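Local structure of putative sarcosine dimethylglycine methyltransferase (Galdieria sulphuraria, 2O57) at residues Leu89-Gly94 and Lys119-Tyr124; Ser107-Asn112 and Thr135-Ser140. The protein probably transfers methyl groups from S-adenosylmethionine to sarcosine and dimethylglycine. All coordinates share one frame; numbering follows the deposited sequence.

Contacts 1 and 2 lie side by side in the methyltransferase domain, their centres about 8 Å apart, and their segments alternate along the chain: 89-94, 107-112, 119-124, 135-140. Strand 107-112, helix 115-128 and strand 134-138 form a beta-alpha-beta unit. Contact 2 is the parallel pairing of its two strands, and contact 1 sets its helix against the glycine-rich loop that leaves strand 85-89. The two meet directly: Gly-90 N lies 2.9 Å from Leu-111 O, a probable hydrogen bond, and Ala-91 packs on Cys-110. Together they shape one side of the Rossmann-like fold, beside the C-terminal end of strand 85-89, where relatives of this family bind S-adenosylmethionine.

Contact 1 (Leu89-Gly94 and Lys119-Tyr124); sequences LGAGYG and KRNEEY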
loop_
_atom_site.group_PDB
_atom_site.type_symbol
_atom_site.label_atom_id
_atom_site.label_comp_id
_atom_site.label_asym_id
_atom_site.label_seq_id
_atom_site.Cartn_x
_atom_site.Cartn_y
_atom_site.Cartn_z
ATOM N N LEU A 89 -11.448 10.856 12.613
ATOM C CA LEU A 89 -12.204 11.780 11.781
ATOM C C LEU A 89 -13.193 10.994 10.917
ATOM O O LEU A 89 -12.803 10.245 10.015
ATOM C CB LEU A 89 -11.246 12.639 10.935
ATOM C CG LEU A 89 -10.409 13.705 11.643
ATOM C CD1 LEU A 89 -9.509 14.402 10.648
ATOM C CD2 LEU A 89 -11.320 14.783 12.295
ATOM N N GLY A 90 -14.469 11.129 11.218
ATOM C CA GLY A 90 -15.514 10.417 10.481
ATOM C C GLY A 90 -15.745 9.071 11.135
ATOM O O GLY A 90 -15.853 8.055 10.465
ATOM N N ALA A 91 -15.839 9.068 12.462
ATOM C CA ALA A 91 -15.814 7.827 13.223
ATOM C C ALA A 91 -17.027 6.860 13.074
ATOM O O ALA A 91 -16.965 5.722 13.516
ATOM C CB ALA A 91 -15.575 8.179 14.693
ATOM N N GLY A 92 -18.138 7.338 12.514
ATOM C CA GLY A 92 -19.346 6.523 12.313
ATOM C C GLY A 92 -19.859 6.063 13.657
ATOM O O GLY A 92 -20.023 6.872 14.569
ATOM N N TYR A 93 -20.090 4.766 13.789
ATOM C CA TYR A 93 -20.567 4.179 15.026
ATOM C C TYR A 93 -19.477 3.873 16.026
ATOM O O TYR A 93 -19.776 3.383 17.126
ATOM C CB TYR A 93 -21.408 2.920 14.777
ATOM C CG TYR A 93 -22.663 3.206 13.979
ATOM C CD1 TYR A 93 -23.750 3.854 14.575
ATOM C CD2 TYR A 93 -22.753 2.856 12.620
ATOM C CE1 TYR A 93 -24.909 4.148 13.843
ATOM C CE2 TYR A 93 -23.920 3.150 11.863
ATOM C CZ TYR A 93 -24.997 3.782 12.499
ATOM O OH TYR A 93 -26.159 4.084 11.830
ATOM N N GLY A 94 -18.228 4.154 15.653
ATOM C CA GLY A 94 -17.119 4.076 16.589
ATOM C C GLY A 94 -16.403 2.741 16.549
ATOM O O GLY A 94 -15.629 2.433 17.436
ATOM N N LYS A 119 -24.707 9.332 19.051
ATOM C CA LYS A 119 -25.417 8.824 20.220
ATOM C C LYS A 119 -25.268 7.301 20.349
ATOM O O LYS A 119 -25.009 6.786 21.459
ATOM C CB LYS A 119 -26.878 9.257 20.214
ATOM C CG LYS A 119 -27.067 10.776 20.354
ATOM C CD LYS A 119 -26.525 11.331 21.711
ATOM C CE LYS A 119 -27.274 12.585 22.175
ATOM N NZ LYS A 119 -26.996 13.874 21.424
ATOM N N ARG A 120 -25.396 6.578 19.230
ATOM C CA ARG A 120 -25.207 5.106 19.254
ATOM C C ARG A 120 -23.809 4.713 19.638
ATOM O O ARG A 120 -23.635 3.753 20.373
ATOM C CB ARG A 120 -25.560 4.439 17.913
ATOM C CG ARG A 120 -26.995 4.415 17.677
ATOM C CD ARG A 120 -27.390 3.495 16.575
ATOM N NE ARG A 120 -28.699 3.928 16.144
ATOM C CZ ARG A 120 -29.155 3.873 14.901
ATOM N NH1 ARG A 120 -28.402 3.390 13.923
ATOM N NH2 ARG A 120 -30.374 4.333 14.644
ATOM N N ASN A 121 -22.812 5.412 19.062
ATOM C CA ASN A 121 -21.397 5.284 19.424
ATOM C C ASN A 121 -21.188 5.347 20.967
ATOM O O ASN A 121 -20.636 4.416 21.565
ATOM C CB ASN A 121 -20.582 6.374 18.690
ATOM C CG ASN A 121 -19.075 6.133 18.753
ATOM O OD1 ASN A 121 -18.611 5.224 19.471
ATOM N ND2 ASN A 121 -18.290 6.980 18.044
ATOM N N GLU A 122 -21.659 6.418 21.602
ATOM C CA GLU A 122 -21.560 6.551 23.070
ATOM C C GLU A 122 -22.220 5.342 23.771
ATOM O O GLU A 122 -21.677 4.831 24.732
ATOM C CB GLU A 122 -22.198 7.861 23.568
ATOM C CG GLU A 122 -21.492 9.124 23.092
ATOM C CD GLU A 122 -22.166 10.416 23.571
ATOM O OE1 GLU A 122 -23.385 10.602 23.362
ATOM O OE2 GLU A 122 -21.458 11.249 24.146
ATOM N N GLU A 123 -23.383 4.916 23.275
ATOM C CA GLU A 123 -24.127 3.789 23.873
ATOM C C GLU A 123 -23.273 2.523 23.822
ATOM O O GLU A 123 -23.106 1.839 24.857
ATOM C CB GLU A 123 -25.483 3.552 23.177
ATOM C CG GLU A 123 -26.552 4.617 23.505
ATOM C CD GLU A 123 -27.830 4.613 22.592
ATOM O OE1 GLU A 123 -27.897 3.837 21.605
ATOM O OE2 GLU A 123 -28.759 5.427 22.869
ATOM N N TYR A 124 -22.720 2.229 22.636
ATOM C CA TYR A 124 -21.798 1.082 22.455
ATOM C C TYR A 124 -20.586 1.154 23.363
ATOM O O TYR A 124 -20.187 0.142 23.924
ATOM C CB TYR A 124 -21.299 0.936 21.006
ATOM C CG TYR A 124 -22.367 0.621 20.002
ATOM C CD1 TYR A 124 -23.289 -0.396 20.234
ATOM C CD2 TYR A 124 -22.474 1.365 18.830
ATOM C CE1 TYR A 124 -24.294 -0.681 19.313
ATOM C CE2 TYR A 124 -23.449 1.093 17.906
ATOM C CZ TYR A 124 -24.361 0.085 18.143
ATOM O OH TYR A 124 -25.353 -0.151 17.230
HETATM O O HOH W 1 -19.226 8.903 16.212
#
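Tyr-93 and Arg-120 run side by side in the same direction, the planes of phenol ring and guanidinium nearly parallel, 5° apart. The arginine chain is extended from CG to NE and follows one side of the ring: Arg-120 CB lies 3.8 Å from Tyr-93 CD1 and Arg-120 CD 3.7 Å from Tyr-93 CE1. At the far end Arg-120 NH1 comes to 3.1 Å from Tyr-93 OH, but the angle is too poor for a hydrogen bond. Phe-37 joins this cluster, meeting the ring of Tyr-93 and forming a cation-pi contact with Arg-120. A looser apolar contact brings Tyr-124 CE2 near Tyr-93 CB, while the edge of the Tyr-124 ring faces Tyr-93 O.

The polar part centres on Asn-121. Its CG is anti to the backbone N (chi1 -167°), which brings CG up to Tyr-93 O. No direct hydrogen bond joins the segments; a water bridges them, donating to Gly-92 O at 2.7 Å and accepting from Asn-121 ND2 at 2.8 Å. Tyr-93 O and Asn-121 OD1, both acceptors, stand 3.2 Å apart. Arg-98 donates to Tyr-93 O and more weakly to Asn-121 OD1, and its positive charge probably offsets their repulsion. Asn-121 CA adds a CA-H...O contact to Tyr-93 O.

The turn from Ala-91 to Gly-94 is type II', closed by Gly-94 N to Ala-91 O, and Gly-94 is the N-cap of helix 95-104. Asn-121 OD1 lies directly against the CA of Gly-94, which has no side chain, at 3.4 Å. The contact therefore relies on a bridging water, Arg-98 and side-chain packing, and not on direct hydrogen bonds, to set the loop, which resembles the Rossmann-type GxGxxG pattern, against helix 115-128.

Contact 2 (Ser107-Asn112 and Thr135-Ser140); sequences SIDCLN and TVKYGS
Thr-135 and Asp-109 lie side by side, pointing the same way, on one face of two paired parallel strands. The threonine hydroxyl, between the backbone N and the carbonyl carbon (chi1 71°), donates to Asp-109 OD1; the modelled 2.5 Å is unusually short and its exact length doubtful. The backbone ladder is tight in the middle: Cys-110 N to Thr-135 O and Lys-137 N to Cys-110 O are both 2.8 Å, the former nearly straight at 174°. Leu-111 reaches past Lys-137, its CD1 3.6 Å from Gly-139 N, and Lys-137 CE packs against the Asp-109 carboxylate.

Looser are the lysine's ammonium end and the surroundings of Tyr-138. Lys-137 NZ stays 4.1 Å from Asp-109 OD2, beyond a salt bridge; that oxygen instead pairs with Lys-85 and Tyr-151. Gly-139 N reaches Asn-112 O at 3.3 Å from well above the carbonyl plane, and exposed Tyr-138 approaches that oxygen with ring atom CD1 and its CA-H.

On the face of Cys-110 and Val-136, Asn-121 of helix 115-128 packs against both, while helix 95-104 covers Ile-108. Strand 107-112 continues the sheet to strand 85-89, and strand 134-138 is one of its two edge strands within the chain.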
loop_
_atom_site.group_PDB
_atom_site.type_symbol
_atom_site.label_atom_id
_atom_site.label_comp_id
_atom_site.label_asym_id
_atom_site.label_seq_id
_atom_site.Cartn_x
_atom_site.Cartn_y
_atom_site.Cartn_z
ATOM N N SER A 107 -6.227 6.054 23.718
ATOM C CA SER A 107 -7.483 6.773 23.881
ATOM C C SER A 107 -7.871 7.425 22.551
ATOM O O SER A 107 -7.005 7.926 21.824
ATOM C CB SER A 107 -7.307 7.849 24.950
ATOM O OG SER A 107 -7.025 7.240 26.219
ATOM N N ILE A 108 -9.158 7.424 22.235
ATOM C CA ILE A 108 -9.639 7.949 20.956
ATOM C C ILE A 108 -10.740 8.978 21.173
ATOM O O ILE A 108 -11.733 8.689 21.853
ATOM C CB ILE A 108 -10.227 6.825 20.045
ATOM C CG1 ILE A 108 -9.194 5.702 19.765
ATOM C CG2 ILE A 108 -10.774 7.406 18.727
ATOM C CD1 ILE A 108 -8.139 6.082 18.770
ATOM N N ASP A 109 -10.593 10.152 20.548
ATOM C CA ASP A 109 -11.715 11.083 20.430
ATOM C C ASP A 109 -12.303 10.893 19.032
ATOM O O ASP A 109 -11.580 10.999 18.039
ATOM C CB ASP A 109 -11.268 12.527 20.582
ATOM C CG ASP A 109 -10.771 12.848 21.984
ATOM O OD1 ASP A 109 -11.137 12.157 22.949
ATOM O OD2 ASP A 109 -10.041 13.821 22.122
ATOM N N CYS A 110 -13.619 10.668 18.964
ATOM C CA CYS A 110 -14.303 10.508 17.687
ATOM C C CYS A 110 -14.916 11.849 17.314
ATOM O O CYS A 110 -15.531 12.515 18.175
ATOM C CB CYS A 110 -15.397 9.425 17.798
ATOM S SG CYS A 110 -14.824 7.790 18.141
ATOM N N LEU A 111 -14.733 12.267 16.062
ATOM C CA LEU A 111 -15.411 13.452 15.545
ATOM C C LEU A 111 -16.299 13.018 14.412
ATOM O O LEU A 111 -15.833 12.381 13.462
ATOM C CB LEU A 111 -14.434 14.537 15.080
ATOM C CG LEU A 111 -15.080 15.877 14.698
ATOM C CD1 LEU A 111 -15.674 16.548 15.924
ATOM C CD2 LEU A 111 -13.991 16.778 14.083
ATOM N N ASN A 112 -17.583 13.337 14.505
ATOM C CA ASN A 112 -18.510 12.832 13.516
ATOM C C ASN A 112 -19.672 13.818 13.379
ATOM O O ASN A 112 -20.106 14.399 14.388
ATOM C CB ASN A 112 -19.007 11.460 13.982
ATOM C CG ASN A 112 -19.625 10.631 12.884
ATOM O OD1 ASN A 112 -18.984 10.341 11.866
ATOM N ND2 ASN A 112 -20.844 10.149 13.120
ATOM N N THR A 135 -14.164 9.228 23.598
ATOM C CA THR A 135 -15.108 10.325 23.680
ATOM C C THR A 135 -15.711 10.563 22.319
ATOM O O THR A 135 -15.072 10.327 21.304
ATOM C CB THR A 135 -14.484 11.628 24.214
ATOM O OG1 THR A 135 -13.608 12.152 23.214
ATOM C CG2 THR A 135 -13.704 11.376 25.455
ATOM N N VAL A 136 -16.944 11.027 22.276
ATOM C CA VAL A 136 -17.581 11.225 20.997
ATOM C C VAL A 136 -17.986 12.692 20.947
ATOM O O VAL A 136 -18.740 13.164 21.812
ATOM C CB VAL A 136 -18.867 10.326 20.826
ATOM C CG1 VAL A 136 -19.476 10.529 19.445
ATOM C CG2 VAL A 136 -18.556 8.837 21.027
ATOM N N LYS A 137 -17.506 13.394 19.918
ATOM C CA LYS A 137 -17.792 14.827 19.734
ATOM C C LYS A 137 -18.465 15.038 18.380
ATOM O O LYS A 137 -18.156 14.344 17.422
ATOM C CB LYS A 137 -16.482 15.632 19.785
ATOM C CG LYS A 137 -15.491 15.262 20.941
ATOM C CD LYS A 137 -14.061 15.772 20.599
ATOM C CE LYS A 137 -13.036 15.495 21.735
ATOM N NZ LYS A 137 -13.182 16.377 22.952
ATOM N N TYR A 138 -19.436 15.940 18.335
ATOM C CA TYR A 138 -20.081 16.353 17.113
ATOM C C TYR A 138 -19.245 17.462 16.497
ATOM O O TYR A 138 -18.741 18.337 17.208
ATOM C CB TYR A 138 -21.488 16.881 17.399
ATOM C CG TYR A 138 -22.149 17.588 16.230
ATOM C CD1 TYR A 138 -22.880 16.871 15.288
ATOM C CD2 TYR A 138 -22.054 18.978 16.071
ATOM C CE1 TYR A 138 -23.495 17.500 14.216
ATOM C CE2 TYR A 138 -22.675 19.618 14.999
ATOM C CZ TYR A 138 -23.401 18.866 14.077
ATOM O OH TYR A 138 -24.030 19.472 13.003
ATOM N N GLY A 139 -19.068 17.402 15.181
ATOM C CA GLY A 139 -18.500 18.530 14.480
ATOM C C GLY A 139 -17.963 18.221 13.099
ATOM O O GLY A 139 -18.178 17.121 12.543
ATOM N N SER A 140 -17.260 19.224 12.571
ATOM C CA SER A 140 -16.810 19.274 11.189
ATOM C C SER A 140 -15.286 19.187 11.141
ATOM O O SER A 140 -14.629 19.736 12.024
ATOM C CB SER A 140 -17.261 20.617 10.628
ATOM O OG SER A 140 -16.599 20.922 9.421
#